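Local coordinates for protein D-alanine--D-alanine ligase (Coxiella burnetii, PDB 3TQT) that catalyses the ATP-dependent joining of two D-alanine molecules into D-alanyl-D-alanine, a building block of the peptidoglycan cell wall, at residues Y51-P56 against G71-I76; F103-G108 against N318-F323; V132-V137 against K292-S297. All coordinates share one frame; numbering follows the deposited sequence.

Interaction 1 (Y51-P56 against G71-I76); sequences YLIDQP and GSARPI
Ala73 is the apolar hub here: its CB lies 3.6 Å from Ile53 CG1 and also packs on Tyr51 CB. The Tyr51 ring, with CG anti to the carbonyl carbon, extends past Pro75 so that its CE1 corner meets Pro75 CG at 3.9 Å, the two rings crossing obliquely. Leu52 and Arg74 point to the other face of the sheet, where Leu52 CB also touches Ile76 CG2.

Pairing is antiparallel, with Leu52 and Arg74 the hydrogen-bonded pair and Tyr51 and Pro75 the non-hydrogen-bonded one. Leu52 N gives a short, nearly straight bond to Arg74 O (2.6 Å, 162°), in the carbonyl plane and on a lone pair; the return bond, Arg74 N to Leu52 O at 2.8 Å, meets its carbonyl from above the plane.

At the polar edge the Arg74 chain, bent at chi3, brings NH1 to 2.7 Å from Asp54 OD1. This salt bridge is oblique, its planes 76° apart, and its hydrogen bond is weak (121°). One water is gripped by Arg74 NH1, Asp54 N and the carbonyl oxygens of Leu52 and Ser72, tying the end of strand 50-53 to the loop before strand 74-78.

The pair joins strands 50-53 and 74-78 of the N-terminal domain's sheet. Strand 37-44 flanks the former and strand 87-89 the latter, while helix 64-70 covers Tyr51, Ile53 and Ala73.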
ATOM      1  N   TYR A  51     -20.219  11.464  -3.950  1.00 24.48           N
ATOM      2  CA  TYR A  51     -21.594  11.782  -3.638  1.00 23.98           C
ATOM      3  C   TYR A  51     -22.079  10.805  -2.587  1.00 25.76           C
ATOM      4  O   TYR A  51     -21.679   9.649  -2.571  1.00 28.39           O
ATOM      5  CB  TYR A  51     -22.471  11.680  -4.877  1.00 25.83           C
ATOM      6  CG  TYR A  51     -22.030  12.543  -6.045  1.00 26.95           C
ATOM      7  CD1 TYR A  51     -22.521  13.832  -6.204  1.00 29.28           C
ATOM      8  CD2 TYR A  51     -21.132  12.064  -6.990  1.00 29.75           C
ATOM      9  CE1 TYR A  51     -22.133  14.621  -7.265  1.00 32.01           C
ATOM     10  CE2 TYR A  51     -20.742  12.850  -8.067  1.00 34.83           C
ATOM     11  CZ  TYR A  51     -21.248  14.126  -8.196  1.00 34.44           C
ATOM     12  OH  TYR A  51     -20.860  14.919  -9.247  1.00 36.59           O
ATOM     13  N   LEU A  52     -22.939  11.274  -1.695  1.00 20.83           N
ATOM     14  CA  LEU A  52     -23.524  10.379  -0.722  1.00 21.46           C
ATOM     15  C   LEU A  52     -25.002  10.168  -0.988  1.00 27.07           C
ATOM     16  O   LEU A  52     -25.749  11.124  -1.182  1.00 30.84           O
ATOM     17  CB  LEU A  52     -23.328  10.919   0.691  1.00 21.20           C
ATOM     18  CG  LEU A  52     -23.755   9.997   1.828  1.00 21.88           C
ATOM     19  CD1 LEU A  52     -22.828  10.228   3.031  1.00 26.91           C
ATOM     20  CD2 LEU A  52     -25.192  10.230   2.213  1.00 30.36           C
ATOM     21  N   ILE A  53     -25.417   8.909  -0.980  1.00 29.14           N
ATOM     22  CA  ILE A  53     -26.822   8.547  -1.109  1.00 25.24           C
ATOM     23  C   ILE A  53     -27.268   7.930   0.211  1.00 28.98           C
ATOM     24  O   ILE A  53     -26.789   6.869   0.592  1.00 28.69           O
ATOM     25  CB  ILE A  53     -26.990   7.523  -2.247  1.00 25.01           C
ATOM     26  CG1 ILE A  53     -26.499   8.127  -3.561  1.00 28.86           C
ATOM     27  CG2 ILE A  53     -28.428   7.056  -2.359  1.00 28.11           C
ATOM     28  CD1 ILE A  53     -26.066   7.090  -4.604  1.00 29.86           C
ATOM     29  N   ASP A  54     -28.182   8.579   0.924  1.00 27.07           N
ATOM     30  CA  ASP A  54     -28.518   8.075   2.256  1.00 33.06           C
ATOM     31  C   ASP A  54     -29.849   7.345   2.288  1.00 32.69           C
ATOM     32  O   ASP A  54     -30.354   6.985   3.356  1.00 29.67           O
ATOM     33  CB  ASP A  54     -28.458   9.182   3.314  1.00 37.99           C
ATOM     34  CG  ASP A  54     -29.626  10.129   3.236  1.00 46.35           C
ATOM     35  OD1 ASP A  54     -30.311  10.145   2.190  1.00 36.56           O
ATOM     36  OD2 ASP A  54     -29.855  10.862   4.223  1.00 49.79           O
ATOM     37  N   GLN A  55     -30.423   7.148   1.107  1.00 36.03           N
ATOM     38  CA  GLN A  55     -31.586   6.287   0.952  1.00 39.05           C
ATOM     39  C   GLN A  55     -31.187   5.094   0.110  1.00 35.18           C
ATOM     40  O   GLN A  55     -31.226   5.152  -1.117  1.00 33.40           O
ATOM     41  CB  GLN A  55     -32.731   7.021   0.267  1.00 42.63           C
ATOM     42  CG  GLN A  55     -33.273   8.193   1.042  1.00 42.72           C
ATOM     43  CD  GLN A  55     -34.507   8.781   0.379  1.00 52.76           C
ATOM     44  OE1 GLN A  55     -35.474   8.069   0.102  1.00 54.08           O
ATOM     45  NE2 GLN A  55     -34.473  10.080   0.113  1.00 47.34           N
ATOM     46  N   PRO A  56     -30.810   4.000   0.772  1.00 30.81           N
ATOM     47  CA  PRO A  56     -30.321   2.818   0.059  1.00 31.98           C
ATOM     48  C   PRO A  56     -31.331   2.335  -0.963  1.00 28.87           C
ATOM     49  O   PRO A  56     -30.937   1.886  -2.034  1.00 29.48           O
ATOM     50  CB  PRO A  56     -30.136   1.783   1.173  1.00 29.55           C
ATOM     51  CG  PRO A  56     -30.917   2.319   2.352  1.00 29.53           C
ATOM     52  CD  PRO A  56     -30.869   3.795   2.228  1.00 30.58           C
ATOM     53  N   GLY A  71     -30.348  14.945  -8.204  1.00 31.67           N
ATOM     54  CA  GLY A  71     -29.926  15.746  -7.074  1.00 29.72           C
ATOM     55  C   GLY A  71     -30.032  15.027  -5.739  1.00 32.72           C
ATOM     56  O   GLY A  71     -29.678  15.587  -4.708  1.00 37.99           O
ATOM     57  N   SER A  72     -30.518  13.790  -5.751  1.00 32.48           N
ATOM     58  CA  SER A  72     -30.665  13.043  -4.507  1.00 34.44           C
ATOM     59  C   SER A  72     -29.329  12.538  -3.966  1.00 34.31           C
ATOM     60  O   SER A  72     -29.159  12.419  -2.756  1.00 42.17           O
ATOM     61  CB  SER A  72     -31.653  11.889  -4.664  1.00 27.61           C
ATOM     62  OG  SER A  72     -31.174  10.949  -5.589  1.00 33.42           O
ATOM     63  N   ALA A  73     -28.386  12.238  -4.858  1.00 34.62           N
ATOM     64  CA  ALA A  73     -27.032  11.908  -4.432  1.00 29.86           C
ATOM     65  C   ALA A  73     -26.286  13.200  -4.139  1.00 33.16           C
ATOM     66  O   ALA A  73     -26.027  14.001  -5.039  1.00 33.58           O
ATOM     67  CB  ALA A  73     -26.308  11.104  -5.498  1.00 26.00           C
ATOM     68  N   ARG A  74     -25.931  13.387  -2.875  1.00 31.71           N
ATOM     69  CA  ARG A  74     -25.412  14.658  -2.392  1.00 35.38           C
ATOM     70  C   ARG A  74     -23.897  14.729  -2.515  1.00 33.83           C
ATOM     71  O   ARG A  74     -23.187  13.859  -2.008  1.00 28.18           O
ATOM     72  CB  ARG A  74     -25.794  14.853  -0.921  1.00 44.93           C
ATOM     73  CG  ARG A  74     -27.268  14.611  -0.579  1.00 57.28           C
ATOM     74  CD  ARG A  74     -27.408  14.169   0.883  1.00 62.34           C
ATOM     75  NE  ARG A  74     -28.608  14.682   1.545  1.00 71.20           N
ATOM     76  CZ  ARG A  74     -29.666  13.942   1.865  1.00 72.70           C
ATOM     77  NH1 ARG A  74     -29.682  12.649   1.585  1.00 76.94           N
ATOM     78  NH2 ARG A  74     -30.709  14.493   2.471  1.00 71.94           N
ATOM     79  N   PRO A  75     -23.398  15.779  -3.179  1.00 33.87           N
ATOM     80  CA  PRO A  75     -21.957  16.036  -3.236  1.00 33.46           C
ATOM     81  C   PRO A  75     -21.366  16.113  -1.829  1.00 30.90           C
ATOM     82  O   PRO A  75     -21.878  16.823  -0.965  1.00 28.18           O
ATOM     83  CB  PRO A  75     -21.876  17.400  -3.930  1.00 34.04           C
ATOM     84  CG  PRO A  75     -23.108  17.464  -4.758  1.00 34.91           C
ATOM     85  CD  PRO A  75     -24.169  16.764  -3.958  1.00 34.84           C
ATOM     86  N   ILE A  76     -20.304  15.360  -1.586  1.00 23.91           N
ATOM     87  CA  ILE A  76     -19.686  15.389  -0.276  1.00 24.77           C
ATOM     88  C   ILE A  76     -18.187  15.519  -0.387  1.00 27.31           C
ATOM     89  O   ILE A  76     -17.583  15.235  -1.427  1.00 29.00           O
ATOM     90  CB  ILE A  76     -19.984  14.125   0.539  1.00 29.19           C
ATOM     91  CG1 ILE A  76     -19.631  12.868  -0.272  1.00 31.99           C
ATOM     92  CG2 ILE A  76     -21.438  14.121   1.026  1.00 28.24           C
ATOM     93  CD1 ILE A  76     -19.318  11.651   0.609  1.00 29.18           C
TER
HETATM   94  O   HOH W   1     -28.407  11.473  -0.208  1.00 42.98           O
HETATM   95  O   HOH W   2     -30.328   9.736  -1.006  1.00 36.32           O

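Interaction 2 (F103-G108 against N318-F323)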
ATOM      1  N   PHE A 103     -17.408  -0.021   3.619  1.00 20.60           N
ATOM      2  CA  PHE A 103     -17.279  -1.204   2.806  1.00 21.01           C
ATOM      3  C   PHE A 103     -16.749  -0.738   1.457  1.00 27.07           C
ATOM      4  O   PHE A 103     -17.513  -0.298   0.612  1.00 24.31           O
ATOM      5  CB  PHE A 103     -18.657  -1.851   2.651  1.00 30.54           C
ATOM      6  CG  PHE A 103     -18.623  -3.349   2.545  1.00 26.48           C
ATOM      7  CD1 PHE A 103     -19.319  -4.135   3.451  1.00 37.14           C
ATOM      8  CD2 PHE A 103     -17.885  -3.968   1.555  1.00 27.54           C
ATOM      9  CE1 PHE A 103     -19.287  -5.504   3.352  1.00 25.99           C
ATOM     10  CE2 PHE A 103     -17.857  -5.337   1.450  1.00 32.02           C
ATOM     11  CZ  PHE A 103     -18.559  -6.103   2.351  1.00 30.01           C
ATOM     12  N   PRO A 104     -15.420  -0.787   1.271  1.00 24.58           N
ATOM     13  CA  PRO A 104     -14.867  -0.322   0.009  1.00 27.18           C
ATOM     14  C   PRO A 104     -15.272  -1.339  -1.056  1.00 35.64           C
ATOM     15  O   PRO A 104     -14.980  -2.532  -0.915  1.00 33.16           O
ATOM     16  CB  PRO A 104     -13.348  -0.348   0.248  1.00 22.30           C
ATOM     17  CG  PRO A 104     -13.152  -0.716   1.678  1.00 24.97           C
ATOM     18  CD  PRO A 104     -14.395  -1.386   2.138  1.00 23.88           C
ATOM     19  N   MET A 105     -15.979  -0.899  -2.087  1.00 21.63           N
ATOM     20  CA  MET A 105     -16.425  -1.851  -3.086  1.00 20.80           C
ATOM     21  C   MET A 105     -16.130  -1.275  -4.448  1.00 31.94           C
ATOM     22  O   MET A 105     -16.905  -1.420  -5.387  1.00 37.89           O
ATOM     23  CB  MET A 105     -17.902  -2.209  -2.903  1.00 28.78           C
ATOM     24  CG  MET A 105     -18.390  -3.394  -3.751  1.00 30.40           C
ATOM     25  SD  MET A 105     -17.318  -4.865  -3.753  1.00 35.51           S
ATOM     26  CE  MET A 105     -17.013  -5.072  -1.989  1.00 26.94           C
ATOM     27  N   VAL A 106     -14.990  -0.604  -4.525  1.00 23.04           N
ATOM     28  CA  VAL A 106     -14.441  -0.164  -5.790  1.00 24.59           C
ATOM     29  C   VAL A 106     -13.419  -1.202  -6.249  1.00 31.92           C
ATOM     30  O   VAL A 106     -12.427  -1.453  -5.557  1.00 37.06           O
ATOM     31  CB  VAL A 106     -13.767   1.205  -5.648  1.00 24.41           C
ATOM     32  CG1 VAL A 106     -13.015   1.559  -6.929  1.00 25.07           C
ATOM     33  CG2 VAL A 106     -14.797   2.266  -5.312  1.00 32.29           C
ATOM     34  N   HIS A 107     -13.676  -1.820  -7.400  1.00 33.81           N
ATOM     35  CA  HIS A 107     -12.758  -2.809  -7.970  1.00 31.89           C
ATOM     36  C   HIS A 107     -11.657  -2.130  -8.775  1.00 35.14           C
ATOM     37  O   HIS A 107     -11.880  -1.095  -9.401  1.00 34.24           O
ATOM     38  CB  HIS A 107     -13.496  -3.799  -8.886  1.00 30.83           C
ATOM     39  CG  HIS A 107     -14.738  -4.386  -8.284  1.00 40.96           C
ATOM     40  ND1 HIS A 107     -14.715  -5.244  -7.205  1.00 35.10           N
ATOM     41  CD2 HIS A 107     -16.042  -4.251  -8.628  1.00 42.94           C
ATOM     42  CE1 HIS A 107     -15.953  -5.599  -6.899  1.00 35.58           C
ATOM     43  NE2 HIS A 107     -16.774  -5.012  -7.749  1.00 37.22           N
ATOM     44  N   GLY A 108     -10.473  -2.736  -8.765  1.00 29.77           N
ATOM     45  CA  GLY A 108      -9.351  -2.273  -9.554  1.00 31.58           C
ATOM     46  C   GLY A 108      -8.716  -0.984  -9.070  1.00 37.55           C
ATOM     47  O   GLY A 108      -8.581  -0.738  -7.864  1.00 36.56           O
ATOM     48  N   ASN A 318      -7.335 -11.653  -5.051  1.00 21.52           N
ATOM     49  CA  ASN A 318      -8.180 -10.500  -5.320  1.00 24.93           C
ATOM     50  C   ASN A 318      -8.798 -10.036  -4.026  1.00 19.86           C
ATOM     51  O   ASN A 318      -9.556 -10.790  -3.415  1.00 20.61           O
ATOM     52  CB  ASN A 318      -9.315 -10.898  -6.255  1.00 27.23           C
ATOM     53  CG  ASN A 318      -8.816 -11.427  -7.556  1.00 39.22           C
ATOM     54  OD1 ASN A 318      -8.482 -10.661  -8.458  1.00 51.32           O
ATOM     55  ND2 ASN A 318      -8.732 -12.748  -7.664  1.00 45.76           N
ATOM     56  N   THR A 319      -8.505  -8.800  -3.624  1.00 19.48           N
ATOM     57  CA  THR A 319      -8.925  -8.325  -2.307  1.00 17.47           C
ATOM     58  C   THR A 319     -10.270  -7.602  -2.357  1.00 20.49           C
ATOM     59  O   THR A 319     -10.934  -7.466  -1.345  1.00 26.95           O
ATOM     60  CB  THR A 319      -7.881  -7.371  -1.683  1.00 20.72           C
ATOM     61  OG1 THR A 319      -7.682  -6.277  -2.574  1.00 21.20           O
ATOM     62  CG2 THR A 319      -6.526  -8.095  -1.465  1.00 20.86           C
ATOM     63  N   ILE A 320     -10.672  -7.145  -3.533  1.00 23.19           N
ATOM     64  CA  ILE A 320     -12.048  -6.663  -3.682  1.00 31.19           C
ATOM     65  C   ILE A 320     -12.674  -7.414  -4.855  1.00 29.97           C
ATOM     66  O   ILE A 320     -12.826  -6.882  -5.952  1.00 27.59           O
ATOM     67  CB  ILE A 320     -12.149  -5.116  -3.837  1.00 33.36           C
ATOM     68  CG1 ILE A 320     -11.256  -4.402  -2.809  1.00 38.58           C
ATOM     69  CG2 ILE A 320     -13.612  -4.629  -3.704  1.00 27.70           C
ATOM     70  CD1 ILE A 320     -11.754  -4.449  -1.367  1.00 42.47           C
ATOM     71  N   PRO A 321     -13.005  -8.685  -4.624  1.00 24.87           N
ATOM     72  CA  PRO A 321     -13.598  -9.516  -5.670  1.00 21.78           C
ATOM     73  C   PRO A 321     -15.003  -9.033  -5.975  1.00 23.97           C
ATOM     74  O   PRO A 321     -15.585  -8.333  -5.141  1.00 22.97           O
ATOM     75  CB  PRO A 321     -13.653 -10.892  -5.022  1.00 20.53           C
ATOM     76  CG  PRO A 321     -13.734 -10.624  -3.574  1.00 23.03           C
ATOM     77  CD  PRO A 321     -12.918  -9.390  -3.335  1.00 24.22           C
ATOM     78  N   GLY A 322     -15.526  -9.390  -7.145  1.00 23.88           N
ATOM     79  CA  GLY A 322     -16.903  -9.080  -7.475  1.00 30.51           C
ATOM     80  C   GLY A 322     -17.808  -9.532  -6.350  1.00 23.08           C
ATOM     81  O   GLY A 322     -17.551 -10.549  -5.710  1.00 22.85           O
ATOM     82  N   PHE A 323     -18.866  -8.771  -6.098  1.00 23.45           N
ATOM     83  CA  PHE A 323     -19.755  -9.077  -4.986  1.00 24.93           C
ATOM     84  C   PHE A 323     -21.214  -8.975  -5.409  1.00 27.56           C
ATOM     85  O   PHE A 323     -22.114  -8.835  -4.570  1.00 26.95           O
ATOM     86  CB  PHE A 323     -19.464  -8.147  -3.807  1.00 25.87           C
ATOM     87  CG  PHE A 323     -19.209  -8.864  -2.526  1.00 21.50           C
ATOM     88  CD1 PHE A 323     -17.911  -9.049  -2.068  1.00 23.36           C
ATOM     89  CD2 PHE A 323     -20.262  -9.385  -1.789  1.00 26.64           C
ATOM     90  CE1 PHE A 323     -17.672  -9.707  -0.868  1.00 30.06           C
ATOM     91  CE2 PHE A 323     -20.027 -10.050  -0.588  1.00 29.17           C
ATOM     92  CZ  PHE A 323     -18.735 -10.203  -0.130  1.00 29.52           C
TER
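His107 ND1 is gripped by one bond, which it donates to Ile320 O at 2.8 Å with an N-H...O angle of 152°. The other ring nitrogen, NE2, is hydrogen-bonded to Ser24 OG on helix 18-31. The acceptor of ND1 lies close to the imidazole plane, but the donor stands 42° out of the plane of the Ile320 carbonyl, so the bond does not follow a lone pair. Bonds at ND1 and NE2, the nitrogens on either side of CE1, together fix the ring's rotation about chi2. Its edge also faces a second carbonyl: CE1 comes to 3.3 Å from Pro321 O. Two carbonyl oxygens at this edge would be expected to favour a polarised, ND1-protonated imidazole.

Beside this grip, Ile320 supplies the largest buried area. With CG2 anti to the backbone N, that methyl fills the angle between the two side chains of 103-108, lying 3.7 Å from both Met105 SD and His107 ND1; CD1 lies 3.8 Å from Pro104 O. Met105 folds back through bends at chi2 and chi3, which place SD 3.9 Å from Phe323 CB. Its methyl CE approaches Phe323 CD1 obliquely, the side chains crossing at about a right angle.

The contact joins the end of strand 101-104, at the edge of the N-terminal sheet, to the loop after strand 312-318, whose last residue, Asn318, is a predicted magnesium ligand. Ser24 OG also accepts a hydrogen bond from Phe323 N, so helix 18-31 braces both segments; helix 340-370 packs on Phe103 and Phe323, and strand 298-306 lies against Pro321.

Interaction 3 (V132-V137 against K292-S297); sequences VQSSAV and KMVHCS
Val294 O receives two bonds from the 132-137 side. Ser134, its OG anti to the backbone N, donates to this oxygen at 2.9 Å, approaching from 45° above the carbonyl plane and therefore not along a lone pair. The second bond comes from a water that donates to Val294 O at 2.7 Å and to Gln133 OE1 at 2.5 Å, bridging the helix side chain to the backbone carbonyl. Two donors thus satisfy a carbonyl that has left the helical hydrogen-bonding pattern.

Gln133 reaches across with its chain extended beyond CG. Besides accepting the water's hydrogen bond, OE1 accepts a weak one from His295 ND1, 3.4 Å long and bent to 140°. The oxygen sits at the imidazole edge, near the ring plane, while the amide plane is turned 54° from it. Met293 O lies over the centre of one face of this ring, 3.8 Å above the plane.

Further out the meeting becomes one of nonbonded surfaces. Ser134 CB rests against His295 O, and Ser134 OG also lies 3.1 Å from Cys296 CA. At the following helical turn Val137 CG1 touches Val294 CG1 at 4.0 Å, the two side chains crossing obliquely. The second subunit packs close by: its Leu143 lies on Gln133 and its Arg218 on His295, so the contact borders the dimer interface.

His295, at positive phi, is the C-prime residue of a Schellman motif: Cys296 N bonds to Phe291 O and His295 N to Lys292 O. The contact is a helix flank, on 132-139, docked against this C-terminal cap of helix 277-293, just before the chain enters strand 298-306 of the ATP-grasp region.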
ATOM      1  N   VAL A 132      -3.873  -1.213   3.509  1.00 16.72           N
ATOM      2  CA  VAL A 132      -3.157  -0.554   2.421  1.00 23.07           C
ATOM      3  C   VAL A 132      -2.051  -1.444   1.877  1.00 27.85           C
ATOM      4  O   VAL A 132      -1.935  -1.642   0.671  1.00 18.95           O
ATOM      5  CB  VAL A 132      -2.565   0.801   2.850  1.00 27.21           C
ATOM      6  CG1 VAL A 132      -1.601   1.322   1.778  1.00 21.37           C
ATOM      7  CG2 VAL A 132      -3.690   1.801   3.106  1.00 21.17           C
ATOM      8  N   GLN A 133      -1.237  -1.984   2.772  1.00 18.63           N
ATOM      9  CA  GLN A 133      -0.121  -2.809   2.348  1.00 18.40           C
ATOM     10  C   GLN A 133      -0.558  -4.064   1.614  1.00 15.48           C
ATOM     11  O   GLN A 133       0.026  -4.439   0.602  1.00 17.40           O
ATOM     12  CB  GLN A 133       0.741  -3.220   3.538  1.00 25.70           C
ATOM     13  CG  GLN A 133       1.765  -4.296   3.170  1.00 28.06           C
ATOM     14  CD  GLN A 133       2.111  -5.193   4.344  1.00 37.55           C
ATOM     15  OE1 GLN A 133       1.529  -6.253   4.520  1.00 32.57           O
ATOM     16  NE2 GLN A 133       3.053  -4.756   5.162  1.00 45.32           N
ATOM     17  N   SER A 134      -1.569  -4.728   2.144  1.00 17.06           N
ATOM     18  CA  SER A 134      -2.024  -5.988   1.578  1.00 18.71           C
ATOM     19  C   SER A 134      -2.715  -5.743   0.242  1.00 16.48           C
ATOM     20  O   SER A 134      -2.589  -6.531  -0.686  1.00 18.68           O
ATOM     21  CB  SER A 134      -2.983  -6.703   2.542  1.00 20.00           C
ATOM     22  OG  SER A 134      -3.214  -8.020   2.077  1.00 30.04           O
ATOM     23  N   SER A 135      -3.469  -4.655   0.156  1.00 14.97           N
ATOM     24  CA  SER A 135      -4.108  -4.294  -1.106  1.00 15.82           C
ATOM     25  C   SER A 135      -3.026  -4.072  -2.173  1.00 22.87           C
ATOM     26  O   SER A 135      -3.148  -4.537  -3.300  1.00 20.20           O
ATOM     27  CB  SER A 135      -4.940  -3.022  -0.941  1.00 18.18           C
ATOM     28  OG  SER A 135      -5.993  -3.229  -0.010  1.00 18.91           O
ATOM     29  N   ALA A 136      -1.975  -3.345  -1.805  1.00 20.06           N
ATOM     30  CA  ALA A 136      -0.923  -3.001  -2.762  1.00 21.65           C
ATOM     31  C   ALA A 136      -0.177  -4.247  -3.183  1.00 22.48           C
ATOM     32  O   ALA A 136       0.098  -4.451  -4.363  1.00 27.86           O
ATOM     33  CB  ALA A 136       0.023  -1.967  -2.178  1.00 21.21           C
ATOM     34  N   VAL A 137       0.139  -5.100  -2.223  1.00 17.03           N
ATOM     35  CA  VAL A 137       0.812  -6.351  -2.546  1.00 14.02           C
ATOM     36  C   VAL A 137      -0.023  -7.257  -3.468  1.00 19.90           C
ATOM     37  O   VAL A 137       0.506  -7.863  -4.402  1.00 27.45           O
ATOM     38  CB  VAL A 137       1.228  -7.119  -1.275  1.00 18.79           C
ATOM     39  CG1 VAL A 137       1.657  -8.541  -1.615  1.00 23.46           C
ATOM     40  CG2 VAL A 137       2.351  -6.380  -0.567  1.00 18.94           C
ATOM     41  N   LYS A 292      -2.713 -15.303   4.519  1.00 19.30           N
ATOM     42  CA  LYS A 292      -1.919 -14.891   5.671  1.00 21.58           C
ATOM     43  C   LYS A 292      -0.575 -14.321   5.231  1.00 24.63           C
ATOM     44  O   LYS A 292      -0.088 -13.338   5.794  1.00 23.06           O
ATOM     45  CB  LYS A 292      -1.724 -16.068   6.635  1.00 20.92           C
ATOM     46  CG  LYS A 292      -2.989 -16.422   7.417  1.00 31.96           C
ATOM     47  CD  LYS A 292      -2.968 -17.856   7.935  1.00 38.16           C
ATOM     48  CE  LYS A 292      -2.233 -17.984   9.247  1.00 47.55           C
ATOM     49  NZ  LYS A 292      -2.313 -19.387   9.745  1.00 48.02           N
ATOM     50  N   MET A 293       0.001 -14.932   4.201  1.00 24.13           N
ATOM     51  CA  MET A 293       1.330 -14.569   3.730  1.00 24.01           C
ATOM     52  C   MET A 293       1.399 -13.156   3.177  1.00 23.58           C
ATOM     53  O   MET A 293       2.434 -12.505   3.262  1.00 22.91           O
ATOM     54  CB  MET A 293       1.803 -15.557   2.671  1.00 26.97           C
ATOM     55  CG  MET A 293       3.267 -15.438   2.362  1.00 34.92           C
ATOM     56  SD  MET A 293       3.841 -16.991   1.680  1.00 37.74           S
ATOM     57  CE  MET A 293       3.624 -18.080   3.086  1.00 34.71           C
ATOM     58  N   VAL A 294       0.299 -12.678   2.619  1.00 19.07           N
ATOM     59  CA  VAL A 294       0.257 -11.306   2.145  1.00 19.40           C
ATOM     60  C   VAL A 294      -0.404 -10.395   3.175  1.00 22.15           C
ATOM     61  O   VAL A 294      -0.732  -9.252   2.874  1.00 20.10           O
ATOM     62  CB  VAL A 294      -0.493 -11.193   0.803  1.00 17.04           C
ATOM     63  CG1 VAL A 294       0.240 -12.016  -0.269  1.00 17.63           C
ATOM     64  CG2 VAL A 294      -1.923 -11.662   0.958  1.00 16.93           C
ATOM     65  N   HIS A 295      -0.613 -10.928   4.377  1.00 20.09           N
ATOM     66  CA  HIS A 295      -1.145 -10.147   5.500  1.00 18.43           C
ATOM     67  C   HIS A 295      -2.467  -9.496   5.170  1.00 21.77           C
ATOM     68  O   HIS A 295      -2.715  -8.330   5.501  1.00 21.38           O
ATOM     69  CB  HIS A 295      -0.113  -9.123   5.952  1.00 23.90           C
ATOM     70  CG  HIS A 295       1.220  -9.735   6.218  1.00 28.46           C
ATOM     71  ND1 HIS A 295       2.373  -9.329   5.584  1.00 28.36           N
ATOM     72  CD2 HIS A 295       1.576 -10.765   7.021  1.00 24.47           C
ATOM     73  CE1 HIS A 295       3.384 -10.066   6.000  1.00 26.45           C
ATOM     74  NE2 HIS A 295       2.923 -10.954   6.865  1.00 28.07           N
ATOM     75  N   CYS A 296      -3.317 -10.277   4.512  1.00 21.48           N
ATOM     76  CA  CYS A 296      -4.643  -9.823   4.147  1.00 17.57           C
ATOM     77  C   CYS A 296      -5.549  -9.759   5.378  1.00 18.92           C
ATOM     78  O   CYS A 296      -5.249 -10.328   6.438  1.00 17.87           O
ATOM     79  CB  CYS A 296      -5.249 -10.753   3.099  1.00 19.47           C
ATOM     80  SG  CYS A 296      -6.508  -9.952   2.143  1.00 23.10           S
ATOM     81  N   SER A 297      -6.648  -9.036   5.225  1.00 17.70           N
ATOM     82  CA  SER A 297      -7.636  -8.900   6.276  1.00 21.71           C
ATOM     83  C   SER A 297      -8.989  -8.963   5.641  1.00 21.71           C
ATOM     84  O   SER A 297      -9.161  -8.540   4.491  1.00 23.84           O
ATOM     85  CB  SER A 297      -7.494  -7.542   6.973  1.00 17.85           C
ATOM     86  OG  SER A 297      -6.370  -7.534   7.810  1.00 33.02           O
TER
HETATM   87  O   HOH W   3       1.501  -7.774   2.489  1.00 32.28           O

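Interaction 1 closes before the other two open, whereas interaction 3 is nested within the loop closed by interaction 2. Interactions 1 and 2 reach the same seven-stranded N-terminal sheet, the first between strands 50-53 and 74-78, the second at its edge strand 101-104; their centres are 21 Å apart. Interactions 2 and 3, with centres 14 Å apart, meet where Thr319 CG2 packs on Cys296 SG at 4.1 Å. Together they form one seam tying the N-terminal part of the chain to the ATP-grasp region, beside the predicted metal-binding end of strand 312-318 and before strand 298-306. Interaction 1, about 31 Å from interaction 3 between centres, stays within the N-terminal domain, away from the predicted sites.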